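Local coordinates for protein gamma-glutamyltransferase 1 Threonine peptidase. MEROPS family T03 (Pseudomonas nitroreducens, PDB 7D9E) that is the large subunit of an enzyme that transfers gamma-glutamyl groups to acceptors, a reaction used for theanine synthesis, at residues T60-A65 with G129-L134; T67-G72 with D186-M191; K99-T104 with G234-S239; E207-A210 with D216-K219; K224-Q229 with D240-Y245. All blocks are in the same frame, centred on the assembly; numbering follows the deposited sequence.

Contact 1 of 5, residues T60-A65 with G129-L134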
# COMPACT_ATOMS: atom_id res chain seq x y z
N THR A 60 -14.11 3.85 8.08
CA THR A 60 -12.75 3.69 8.59
C THR A 60 -11.75 4.51 7.78
O THR A 60 -10.87 5.17 8.34
CB THR A 60 -12.39 2.20 8.54
OG1 THR A 60 -13.28 1.47 9.40
CG2 THR A 60 -10.95 1.97 8.99
N ALA A 61 -11.88 4.50 6.45
CA ALA A 61 -10.96 5.24 5.61
C ALA A 61 -11.05 6.73 5.87
O ALA A 61 -10.02 7.42 5.90
CB ALA A 61 -11.24 4.94 4.14
N PHE A 62 -12.26 7.27 6.07
CA PHE A 62 -12.32 8.69 6.41
C PHE A 62 -11.80 8.95 7.81
O PHE A 62 -11.16 9.98 8.06
CB PHE A 62 -13.74 9.24 6.21
CG PHE A 62 -14.10 9.50 4.78
CD1 PHE A 62 -13.48 10.49 4.06
CD2 PHE A 62 -15.09 8.75 4.16
CE1 PHE A 62 -13.84 10.76 2.72
CE2 PHE A 62 -15.46 9.00 2.83
CZ PHE A 62 -14.82 9.98 2.12
N THR A 63 -12.01 8.01 8.74
CA THR A 63 -11.49 8.18 10.10
C THR A 63 -9.97 8.28 10.09
O THR A 63 -9.39 9.19 10.69
CB THR A 63 -11.94 7.04 11.01
OG1 THR A 63 -13.35 7.16 11.24
CG2 THR A 63 -11.26 7.12 12.36
N LEU A 64 -9.31 7.37 9.36
CA LEU A 64 -7.85 7.39 9.32
C LEU A 64 -7.31 8.59 8.55
O LEU A 64 -6.15 8.98 8.79
CB LEU A 64 -7.34 6.08 8.72
CG LEU A 64 -7.70 4.82 9.51
CD1 LEU A 64 -7.38 3.54 8.73
CD2 LEU A 64 -6.97 4.82 10.85
N ALA A 65 -8.10 9.19 7.65
CA ALA A 65 -7.71 10.44 7.01
C ALA A 65 -7.60 11.57 8.03
O ALA A 65 -6.93 12.58 7.75
CB ALA A 65 -8.73 10.78 5.93
N GLY A 129 -7.24 10.39 -5.63
CA GLY A 129 -8.31 9.47 -5.95
C GLY A 129 -9.18 8.99 -4.80
O GLY A 129 -10.25 8.44 -5.03
N THR A 130 -8.75 9.19 -3.56
CA THR A 130 -9.40 8.52 -2.44
C THR A 130 -10.89 8.83 -2.33
O THR A 130 -11.70 7.91 -2.17
CB THR A 130 -8.65 8.83 -1.15
OG1 THR A 130 -7.35 8.27 -1.29
CG2 THR A 130 -9.36 8.21 0.02
N VAL A 131 -11.28 10.10 -2.39
CA VAL A 131 -12.70 10.42 -2.24
C VAL A 131 -13.52 9.74 -3.33
O VAL A 131 -14.60 9.19 -3.06
CB VAL A 131 -12.94 11.93 -2.17
CG1 VAL A 131 -14.44 12.22 -2.13
CG2 VAL A 131 -12.26 12.50 -0.93
N MET A 132 -13.04 9.76 -4.57
CA MET A 132 -13.75 9.05 -5.63
C MET A 132 -13.82 7.56 -5.41
O MET A 132 -14.87 6.94 -5.65
CB MET A 132 -13.16 9.41 -7.00
CG MET A 132 -13.99 8.81 -8.11
SD MET A 132 -15.46 9.70 -8.38
CE MET A 132 -14.76 11.23 -9.24
N GLY A 133 -12.71 6.95 -4.98
CA GLY A 133 -12.70 5.53 -4.71
C GLY A 133 -13.71 5.12 -3.67
O GLY A 133 -14.52 4.21 -3.89
N LEU A 134 -13.70 5.80 -2.52
CA LEU A 134 -14.63 5.46 -1.45
C LEU A 134 -16.07 5.65 -1.90
O LEU A 134 -16.95 4.83 -1.58
CB LEU A 134 -14.31 6.30 -0.21
CG LEU A 134 -12.89 6.11 0.33
CD1 LEU A 134 -12.63 7.10 1.46
CD2 LEU A 134 -12.70 4.69 0.80

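Contact 2 of 5, residues T67-G72 with D186-M191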
# COMPACT_ATOMS: atom_id res chain seq x y z
N THR A 67 -7.09 10.62 11.74
CA THR A 67 -6.27 10.16 12.85
C THR A 67 -4.92 9.60 12.44
O THR A 67 -4.07 9.42 13.31
CB THR A 67 -7.02 9.10 13.69
OG1 THR A 67 -7.19 7.91 12.91
CG2 THR A 67 -8.38 9.64 14.13
N TYR A 68 -4.70 9.33 11.14
CA TYR A 68 -3.45 8.65 10.82
C TYR A 68 -2.98 9.50 9.58
O TYR A 68 -2.74 8.94 8.51
CB TYR A 68 -3.76 7.27 10.36
CG TYR A 68 -2.66 6.23 10.46
CD1 TYR A 68 -2.53 5.53 11.64
CD2 TYR A 68 -1.66 6.09 9.53
CE1 TYR A 68 -1.56 4.57 11.81
CE2 TYR A 68 -0.63 5.15 9.72
CZ TYR A 68 -0.60 4.41 10.88
OH TYR A 68 0.38 3.48 11.14
N PRO A 69 -2.86 10.83 9.71
CA PRO A 69 -2.61 11.68 8.53
C PRO A 69 -1.27 11.43 7.83
O PRO A 69 -1.07 11.93 6.70
CB PRO A 69 -2.65 13.10 9.10
CG PRO A 69 -2.34 12.94 10.55
CD PRO A 69 -3.01 11.63 10.93
N GLU A 70 -0.35 10.71 8.46
CA GLU A 70 0.87 10.35 7.76
C GLU A 70 0.59 9.50 6.53
O GLU A 70 1.42 9.45 5.61
CB GLU A 70 1.85 9.67 8.71
CG GLU A 70 1.34 8.41 9.39
CD GLU A 70 0.68 8.63 10.74
OE1 GLU A 70 -0.16 9.56 10.86
OE2 GLU A 70 1.03 7.88 11.69
N ALA A 71 -0.57 8.82 6.49
CA ALA A 71 -0.85 7.89 5.41
C ALA A 71 -2.33 7.81 5.05
O ALA A 71 -2.67 7.87 3.87
CB ALA A 71 -0.32 6.50 5.77
N GLY A 72 -3.21 7.67 6.04
CA GLY A 72 -4.63 7.83 5.76
C GLY A 72 -4.88 9.21 5.21
O GLY A 72 -4.20 10.17 5.57
N ASP A 186 2.56 24.80 9.59
CA ASP A 186 1.45 25.66 9.95
C ASP A 186 0.19 24.87 10.31
O ASP A 186 -0.71 25.43 10.94
CB ASP A 186 1.12 26.57 8.78
CG ASP A 186 2.17 27.64 8.55
OD1 ASP A 186 2.85 28.04 9.52
OD2 ASP A 186 2.30 28.07 7.39
N TYR A 187 0.10 23.60 9.89
CA TYR A 187 -1.06 22.77 10.17
C TYR A 187 -0.77 21.61 11.10
O TYR A 187 -1.66 21.21 11.84
CB TYR A 187 -1.66 22.22 8.87
CG TYR A 187 -2.42 23.29 8.13
CD1 TYR A 187 -1.77 24.14 7.25
CD2 TYR A 187 -3.77 23.47 8.35
CE1 TYR A 187 -2.46 25.14 6.60
CE2 TYR A 187 -4.47 24.45 7.69
CZ TYR A 187 -3.81 25.28 6.82
OH TYR A 187 -4.52 26.27 6.17
N PHE A 188 0.44 21.06 11.07
CA PHE A 188 0.78 19.88 11.86
C PHE A 188 1.82 20.19 12.92
O PHE A 188 2.28 19.29 13.62
CB PHE A 188 1.19 18.75 10.92
CG PHE A 188 0.04 18.24 10.12
CD1 PHE A 188 -0.31 18.85 8.93
CD2 PHE A 188 -0.75 17.20 10.59
CE1 PHE A 188 -1.41 18.41 8.21
CE2 PHE A 188 -1.84 16.78 9.88
CZ PHE A 188 -2.19 17.37 8.69
N GLY A 189 2.17 21.47 13.08
CA GLY A 189 3.15 21.85 14.08
C GLY A 189 2.73 21.51 15.49
O GLY A 189 3.58 21.21 16.33
N THR A 190 1.43 21.52 15.78
CA THR A 190 0.93 21.23 17.12
C THR A 190 0.73 19.74 17.41
O THR A 190 0.33 19.40 18.53
CB THR A 190 -0.35 22.02 17.41
OG1 THR A 190 -1.41 21.60 16.54
CG2 THR A 190 -0.11 23.50 17.24
N MET A 191 0.97 18.87 16.44
CA MET A 191 0.99 17.44 16.69
C MET A 191 2.10 17.12 17.67
O MET A 191 3.28 17.30 17.36
CB MET A 191 1.28 16.72 15.38
CG MET A 191 0.08 16.43 14.55
SD MET A 191 0.64 15.32 13.30
CE MET A 191 -0.41 13.87 13.62

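Contact 3 of 5, residues K99-T104 with G234-S239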
# COMPACT_ATOMS: atom_id res chain seq x y z
N LYS A 99 -2.43 16.64 -16.24
CA LYS A 99 -2.38 16.78 -17.68
C LYS A 99 -1.13 17.54 -18.12
O LYS A 99 -0.63 17.33 -19.23
CB LYS A 99 -3.64 17.49 -18.17
CG LYS A 99 -4.88 16.60 -18.06
CD LYS A 99 -6.16 17.33 -18.41
CE LYS A 99 -7.38 16.56 -17.95
NZ LYS A 99 -7.54 15.27 -18.70
N ALA A 100 -0.62 18.43 -17.27
CA ALA A 100 0.57 19.18 -17.59
C ALA A 100 1.87 18.48 -17.22
O ALA A 100 2.94 19.04 -17.43
CB ALA A 100 0.51 20.56 -16.91
N ALA A 101 1.80 17.25 -16.72
CA ALA A 101 3.02 16.51 -16.42
C ALA A 101 3.74 16.12 -17.71
O ALA A 101 3.13 15.96 -18.76
CB ALA A 101 2.68 15.25 -15.61
N THR A 102 5.06 15.98 -17.61
CA THR A 102 5.90 15.64 -18.75
C THR A 102 7.03 14.71 -18.30
O THR A 102 7.47 14.75 -17.15
CB THR A 102 6.42 16.91 -19.46
OG1 THR A 102 6.78 16.61 -20.81
CG2 THR A 102 7.62 17.48 -18.72
N LYS A 103 7.51 13.91 -19.25
CA LYS A 103 8.49 12.86 -18.97
C LYS A 103 9.69 13.36 -18.18
O LYS A 103 10.15 12.68 -17.24
CB LYS A 103 8.94 12.23 -20.29
CG LYS A 103 9.97 11.12 -20.18
CD LYS A 103 10.25 10.50 -21.57
N THR A 104 10.22 14.54 -18.51
CA THR A 104 11.45 15.05 -17.90
C THR A 104 11.22 16.16 -16.88
O THR A 104 12.14 16.93 -16.60
CB THR A 104 12.44 15.52 -18.96
OG1 THR A 104 11.92 16.66 -19.67
CG2 THR A 104 12.72 14.39 -19.93
N GLY A 234 2.85 26.89 -7.29
CA GLY A 234 3.40 26.48 -8.57
C GLY A 234 3.10 25.04 -8.96
O GLY A 234 3.90 24.42 -9.67
N GLY A 235 1.97 24.49 -8.52
CA GLY A 235 1.62 23.14 -8.86
C GLY A 235 0.98 23.04 -10.24
O GLY A 235 0.79 24.03 -10.95
N LEU A 236 0.63 21.81 -10.60
CA LEU A 236 0.16 21.51 -11.95
C LEU A 236 -1.32 21.15 -11.99
O LEU A 236 -1.92 21.24 -13.06
CB LEU A 236 0.93 20.31 -12.49
CG LEU A 236 2.36 20.51 -12.93
CD1 LEU A 236 3.24 20.81 -11.75
CD2 LEU A 236 2.86 19.24 -13.62
N ILE A 237 -1.90 20.75 -10.87
CA ILE A 237 -3.27 20.24 -10.87
C ILE A 237 -4.23 21.39 -11.13
O ILE A 237 -4.13 22.47 -10.53
CB ILE A 237 -3.58 19.53 -9.56
CG1 ILE A 237 -2.70 18.28 -9.46
CG2 ILE A 237 -5.05 19.10 -9.48
CD1 ILE A 237 -2.77 17.61 -8.13
N THR A 238 -5.15 21.16 -12.07
CA THR A 238 -6.15 22.13 -12.50
C THR A 238 -7.55 21.57 -12.29
O THR A 238 -7.75 20.40 -12.00
CB THR A 238 -5.99 22.47 -13.99
OG1 THR A 238 -6.26 21.31 -14.79
CG2 THR A 238 -4.60 23.00 -14.30
N SER A 239 -8.56 22.43 -12.45
CA SER A 239 -9.94 21.96 -12.40
C SER A 239 -10.18 20.84 -13.40
O SER A 239 -10.89 19.86 -13.10
CB SER A 239 -10.90 23.13 -12.66
OG SER A 239 -12.22 22.64 -12.81
O HOH W 1 -2.40 19.77 -15.33

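Contact 4 of 5, residues E207-A210 with D216-K219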
# COMPACT_ATOMS: atom_id res chain seq x y z
N GLU A 207 -17.39 17.58 6.31
CA GLU A 207 -18.82 17.89 6.30
C GLU A 207 -19.32 18.13 4.88
O GLU A 207 -20.41 17.66 4.51
CB GLU A 207 -19.13 19.10 7.18
CG GLU A 207 -18.87 18.88 8.66
CD GLU A 207 -19.36 20.03 9.51
OE1 GLU A 207 -18.91 21.18 9.29
OE2 GLU A 207 -20.21 19.80 10.40
N ARG A 208 -18.55 18.86 4.07
CA ARG A 208 -18.93 19.07 2.68
C ARG A 208 -18.97 17.75 1.92
O ARG A 208 -19.88 17.51 1.12
CB ARG A 208 -17.97 20.04 2.00
CG ARG A 208 -18.03 21.45 2.59
CD ARG A 208 -17.31 22.49 1.75
NE ARG A 208 -15.89 22.19 1.55
CZ ARG A 208 -14.92 22.57 2.38
NH1 ARG A 208 -15.22 23.25 3.48
NH2 ARG A 208 -13.66 22.26 2.11
N ILE A 209 -17.96 16.89 2.13
CA ILE A 209 -17.95 15.58 1.48
C ILE A 209 -19.14 14.74 1.93
O ILE A 209 -19.74 14.01 1.13
CB ILE A 209 -16.60 14.88 1.75
CG1 ILE A 209 -15.47 15.63 1.05
CG2 ILE A 209 -16.65 13.44 1.27
CD1 ILE A 209 -14.06 15.22 1.45
N ALA A 210 -19.51 14.85 3.21
CA ALA A 210 -20.68 14.11 3.69
C ALA A 210 -21.94 14.53 2.95
O ALA A 210 -22.82 13.71 2.68
CB ALA A 210 -20.86 14.34 5.19
N ASP A 216 -18.00 17.81 -3.98
CA ASP A 216 -17.24 18.85 -3.28
C ASP A 216 -15.76 18.76 -3.61
O ASP A 216 -15.11 19.79 -3.88
CB ASP A 216 -17.43 18.70 -1.77
CG ASP A 216 -16.41 19.50 -0.98
OD1 ASP A 216 -16.46 20.75 -1.06
OD2 ASP A 216 -15.55 18.88 -0.30
N PHE A 217 -15.20 17.55 -3.57
CA PHE A 217 -13.76 17.40 -3.70
C PHE A 217 -13.28 17.74 -5.10
O PHE A 217 -12.22 18.38 -5.26
CB PHE A 217 -13.32 15.99 -3.32
CG PHE A 217 -11.85 15.86 -3.16
CD1 PHE A 217 -11.05 15.62 -4.27
CD2 PHE A 217 -11.24 16.01 -1.91
CE1 PHE A 217 -9.68 15.52 -4.15
CE2 PHE A 217 -9.88 15.89 -1.78
CZ PHE A 217 -9.09 15.67 -2.90
N TYR A 218 -14.02 17.32 -6.12
CA TYR A 218 -13.55 17.44 -7.50
C TYR A 218 -14.17 18.61 -8.25
O TYR A 218 -13.58 19.05 -9.25
CB TYR A 218 -13.77 16.12 -8.27
CG TYR A 218 -13.01 14.97 -7.64
CD1 TYR A 218 -11.68 14.72 -7.97
CD2 TYR A 218 -13.60 14.16 -6.68
CE1 TYR A 218 -10.97 13.68 -7.38
CE2 TYR A 218 -12.89 13.11 -6.08
CZ TYR A 218 -11.58 12.90 -6.45
OH TYR A 218 -10.83 11.89 -5.87
N LYS A 219 -15.32 19.14 -7.80
CA LYS A 219 -16.05 20.16 -8.54
C LYS A 219 -16.53 21.33 -7.68
O LYS A 219 -17.05 22.31 -8.24
CB LYS A 219 -17.28 19.54 -9.21
CG LYS A 219 -16.94 18.55 -10.30

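Contact 5 of 5, residues K224-Q229 with D240-Y245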
# COMPACT_ATOMS: atom_id res chain seq x y z
N LYS A 224 -11.90 24.10 -5.37
CA LYS A 224 -11.43 25.47 -5.54
C LYS A 224 -10.25 25.76 -4.63
O LYS A 224 -9.30 26.45 -5.03
CB LYS A 224 -12.59 26.44 -5.27
CG LYS A 224 -13.64 26.47 -6.38
N LEU A 225 -10.29 25.26 -3.39
CA LEU A 225 -9.19 25.49 -2.46
C LEU A 225 -7.94 24.75 -2.91
O LEU A 225 -6.82 25.26 -2.77
CB LEU A 225 -9.58 25.05 -1.06
CG LEU A 225 -10.68 25.89 -0.40
CD1 LEU A 225 -11.12 25.25 0.90
CD2 LEU A 225 -10.18 27.33 -0.17
N LEU A 226 -8.10 23.55 -3.44
CA LEU A 226 -6.96 22.79 -3.95
C LEU A 226 -6.33 23.53 -5.11
O LEU A 226 -5.10 23.67 -5.19
CB LEU A 226 -7.42 21.39 -4.35
CG LEU A 226 -6.34 20.33 -4.57
CD1 LEU A 226 -7.00 18.95 -4.52
CD2 LEU A 226 -5.67 20.49 -5.91
N ILE A 227 -7.15 24.03 -6.03
CA ILE A 227 -6.63 24.76 -7.18
C ILE A 227 -5.89 26.01 -6.71
O ILE A 227 -4.84 26.37 -7.24
CB ILE A 227 -7.76 25.08 -8.17
CG1 ILE A 227 -8.34 23.79 -8.74
CG2 ILE A 227 -7.25 26.01 -9.27
CD1 ILE A 227 -7.33 22.78 -9.21
N ALA A 228 -6.45 26.71 -5.72
CA ALA A 228 -5.79 27.92 -5.22
C ALA A 228 -4.42 27.58 -4.63
O ALA A 228 -3.47 28.34 -4.78
CB ALA A 228 -6.66 28.62 -4.19
N GLN A 229 -4.32 26.44 -3.93
CA GLN A 229 -3.03 26.07 -3.37
C GLN A 229 -2.03 25.76 -4.48
O GLN A 229 -0.85 26.09 -4.37
CB GLN A 229 -3.20 24.88 -2.45
CG GLN A 229 -1.96 24.54 -1.66
CD GLN A 229 -1.71 25.54 -0.58
OE1 GLN A 229 -2.65 26.04 0.05
NE2 GLN A 229 -0.45 25.88 -0.37
N ASP A 240 -9.59 20.93 -14.60
CA ASP A 240 -9.76 19.88 -15.61
C ASP A 240 -9.28 18.53 -15.08
O ASP A 240 -9.91 17.49 -15.33
CB ASP A 240 -8.98 20.22 -16.88
CG ASP A 240 -9.71 21.20 -17.78
OD1 ASP A 240 -10.63 21.90 -17.31
OD2 ASP A 240 -9.34 21.28 -18.97
N ASP A 241 -8.14 18.51 -14.38
CA ASP A 241 -7.61 17.28 -13.82
C ASP A 241 -8.60 16.67 -12.84
O ASP A 241 -8.85 15.46 -12.87
CB ASP A 241 -6.31 17.59 -13.07
CG ASP A 241 -5.17 17.89 -14.01
OD1 ASP A 241 -4.75 17.00 -14.76
OD2 ASP A 241 -4.68 19.04 -14.00
N LEU A 242 -9.18 17.52 -11.98
CA LEU A 242 -10.10 17.02 -10.97
C LEU A 242 -11.40 16.51 -11.59
O LEU A 242 -11.87 15.43 -11.23
CB LEU A 242 -10.38 18.12 -9.94
CG LEU A 242 -9.16 18.51 -9.10
CD1 LEU A 242 -9.48 19.78 -8.33
CD2 LEU A 242 -8.76 17.40 -8.15
N VAL A 243 -11.98 17.27 -12.53
CA VAL A 243 -13.25 16.82 -13.10
C VAL A 243 -13.06 15.57 -13.94
O VAL A 243 -14.00 14.78 -14.10
CB VAL A 243 -13.97 17.94 -13.89
CG1 VAL A 243 -14.24 19.14 -13.00
CG2 VAL A 243 -13.18 18.30 -15.12
N ASP A 244 -11.86 15.34 -14.47
CA ASP A 244 -11.62 14.17 -15.31
C ASP A 244 -11.23 12.92 -14.51
O ASP A 244 -11.19 11.83 -15.09
CB ASP A 244 -10.56 14.46 -16.38
CG ASP A 244 -11.08 15.38 -17.48
OD1 ASP A 244 -12.28 15.73 -17.46
OD2 ASP A 244 -10.30 15.76 -18.38
N TYR A 245 -10.95 13.05 -13.20
CA TYR A 245 -10.52 11.89 -12.43
C TYR A 245 -11.61 10.82 -12.38
O TYR A 245 -12.77 11.11 -12.08
CB TYR A 245 -10.11 12.27 -11.00
CG TYR A 245 -9.54 11.03 -10.34
CD1 TYR A 245 -8.24 10.63 -10.59
CD2 TYR A 245 -10.35 10.18 -9.60
CE1 TYR A 245 -7.74 9.44 -10.06
CE2 TYR A 245 -9.86 8.99 -9.10
CZ TYR A 245 -8.57 8.64 -9.33
OH TYR A 245 -8.10 7.43 -8.82

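Contact 1 of 5, residues T60-A65 with G129-L134
The phenyl ring of Phe62 receives a methyl of Leu134 over one face and a methyl of Val131 at its rim. Leu134 CD1 stands 3.8 Å from the centroid of the Phe62 ring and only 17° off the ring normal, a CH-pi contact set slightly toward the CE2-CZ side. Near the ring plane, Val131 CG2 approaches Phe62 CE1 more loosely, at 4.3 Å. Both methyls of the leucine also reach the neighbouring alanine: Leu134 CD1 and CD2 each lie 3.7 Å from Ala61 CB, CD1 wedged between that methyl and the ring face and CD2 resting on Ala61 alone. Phe62 CG sits beside its own backbone N (chi1 -77°), a rotation that swings the ring across to the facing helix, where the phenylalanine and leucine side chains lie alongside one another, pointing opposite ways.

Over these segments the helix axes run nearly antiparallel, at 159°, and stay 11.3 Å apart, the separation being filled by the ring and the leucine. Leu150 and Ala153 of helix 146-159, Leu206 and Ile209 of helix 200-212, and Ile74 also pack on Phe62, placing the ring where several helices meet. The small subunit approaches too: its Phe4 touches Ala61, and its Tyr18 OH bonds to Ala61 O. Helices stacked in this way are consistent with a helical layer of the alpha-beta-beta-alpha sandwich of Ntn hydrolases.

All four touching residues are buried and apolar, so the cohesion between the two segments comes from dispersion, the CH-pi contact and exclusion of water, and depends on shape rather than charge.

Contact 2 of 5, residues T67-G72 with D186-M191
Phe188 and Met191 both turn CG to the side of their own backbone N (chi1 -68° and -87°), which directs the phenyl ring and the thioether chain together at the ring of Pro69. The methionine chain then bends at its third torsion, 120°, and meets the proline tip to tip, with CE 3.7 Å from Pro69 CG. Met191 was modelled in two conformers, so this approach describes one of them; in the same conformer Met191 SD also lies in plane at the edge of the Phe188 ring. Phe188 crosses the proline at a slant: its CE2 is 3.8 Å from Pro69 CB and 3.9 Å from Pro69 CG.

A type I beta turn from Phe188 to Met191, closed by Met191 N to Phe188 O at 3.1 Å, leads out of the end of helix 184-188 and brings the two side chains close enough to share Pro69. Arg171 of helix 165-178 holds the turn through Phe188 O and Gly189 O.

Pro69 belongs to the loop by which helix 53-67 gives way to strand 77-84, Tyr68 being the first residue to leave helical geometry. Next to the proline, Glu70 OE2 hangs 3.7 Å above the plane of the Tyr68 ring and forms a salt bridge with Arg186 of the small subunit, while Ala71 packs on Thr1 of that chain, the N-terminal residue, which by family is probably the catalytic nucleophile.

Contact 3 of 5, residues K99-T104 with G234-S239
This is a small, partly buried contact between two loops, one following strand 87-93 and the other joining helix 221-233 to helix 239-244, made by Leu236 settling on the peptide link between Ala100 and Ala101. One methyl does the touching: Leu236 CD2 is 3.8 Å from Ala100 C and equally far from Ala101 N. The methyl of Ala100 is more distant, CB lying 4.3 Å from Leu236 CD2, so the leucine rests on backbone more than on side chain. Beside it a water joins the two main chains, accepting from Ala100 N at 3.0 Å and donating to Leu236 O at 2.7 Å.

The loop bearing Leu236 is a compact helix-to-helix connection. Gly234, with positive phi, ends helix 221-233 in a Schellman motif, and four residues later Thr238 takes the N-cap position of helix 239-244, its OG1 bonded to Asp241 OD2. Leu236 thus projects from the short link between two defined helix ends, where Pro98, Met105 and Lys123 also pack on it.

Lys99 reaches beyond the two segments to helix 239-244: its backbone N bonds to Asp241 OD1, and its NZ forms a salt bridge with Asp244 OD2. Ala101 also packs on Ile64 of the small subunit.

Contact 4 of 5, residues E207-A210 with D216-K219
Arg208 and Asp216 are joined by a salt bridge, with Arg208 NE giving its N-H to Asp216 OD1 at 3.0 Å. The bond is bent, with an angle of 142° at the hydrogen; the oxygen lies in the guanidinium plane, but the nitrogen approaches from 35° above the carboxylate plane. A bend in the arginine chain (chi3 -59°) brings NE, rather than the end nitrogens, to the acid. Thr222 completes the cluster, its OG1 bonding to both Arg208 NH2 and Asp216 OD2, so each carboxylate oxygen has a partner. The positive charge would probably favour the ionised acid in this buried spot.

Next to the polar group the packing is close: Arg208 CB is 3.4 Å from Asp216 CG. Ile209 crosses the aspartate at about a right angle, with CG1 3.5 Å from Asp216 OD2. Farther out, Ile209 CD1 meets Phe217 CD2 loosely at 4.5 Å.

The contact joins two successive helices, 200-212 and 214-219, separated by a single residue. Helix 221-233 flanks it through Thr222, Glu221 and Leu225, Val131 of helix 130-141 packs on both Ile209 and Phe217, and Phe35 of the small subunit meets the Phe217 ring.

Contact 5 of 5, residues K224-Q229 with D240-Y245
Helix segments 224-229 and 240-244 approach with Ile227 and Leu242 nearest, their CA atoms 9.3 Å apart, a separation spanned entirely by side chains. Leu242 does the bridging from its side. Its CG lies next to the backbone N (chi1 -66°), sending the fork toward helix 221-233, where its branches take different partners. Leu242 CD1 meets Ile227 CD1 at 3.8 Å, with Ile227 CG1 a little farther from the same methyl at 4.2 Å, so that the isoleucine and leucine chains overlap side by side. The other methyl, Leu242 CD2, faces Leu226 CD1 more loosely at 4.3 Å. In Ile227, the second torsion (-47°) curls CD1 round to the touching side, while CG2 stays anti to the backbone N. Thus one leucine is met by two consecutive residues of the facing helix, through purely apolar contacts.

The two helices follow each other in the chain, and the link between them includes Ile237, which also packs on Leu226. Tyr218 of helix 214-219 lies against Leu242, and Phe35 of the small subunit against Leu226. At the end of helix 239-244, Tyr245 OH bonds to Arg94 O, just past strand 87-93, before the chain enters strand 248-257 of the same sheet.

In the fold
From the N terminus, helix 53-67 and the loop after it supply the first segments of contacts 1 and 2, which touch at Ala65 and Gly72. Contact 1 closes a loop through strands 77-84 and 87-93; contact 2 crosses it, closing at the end of helix 184-188 and the turn after it. Contact 3 opens inside both and crosses both, closing at 234-239. Within its long loop nests contact 4, a short-range helix-to-helix contact. Contact 5 follows contact 4 in series and crosses contact 3, which it meets through Lys99. Val131, Tyr218 and Tyr245 join contacts 1, 4 and 5, so together the contacts tie the helices to the loop leaving strand 87-93 of the antiparallel sheet.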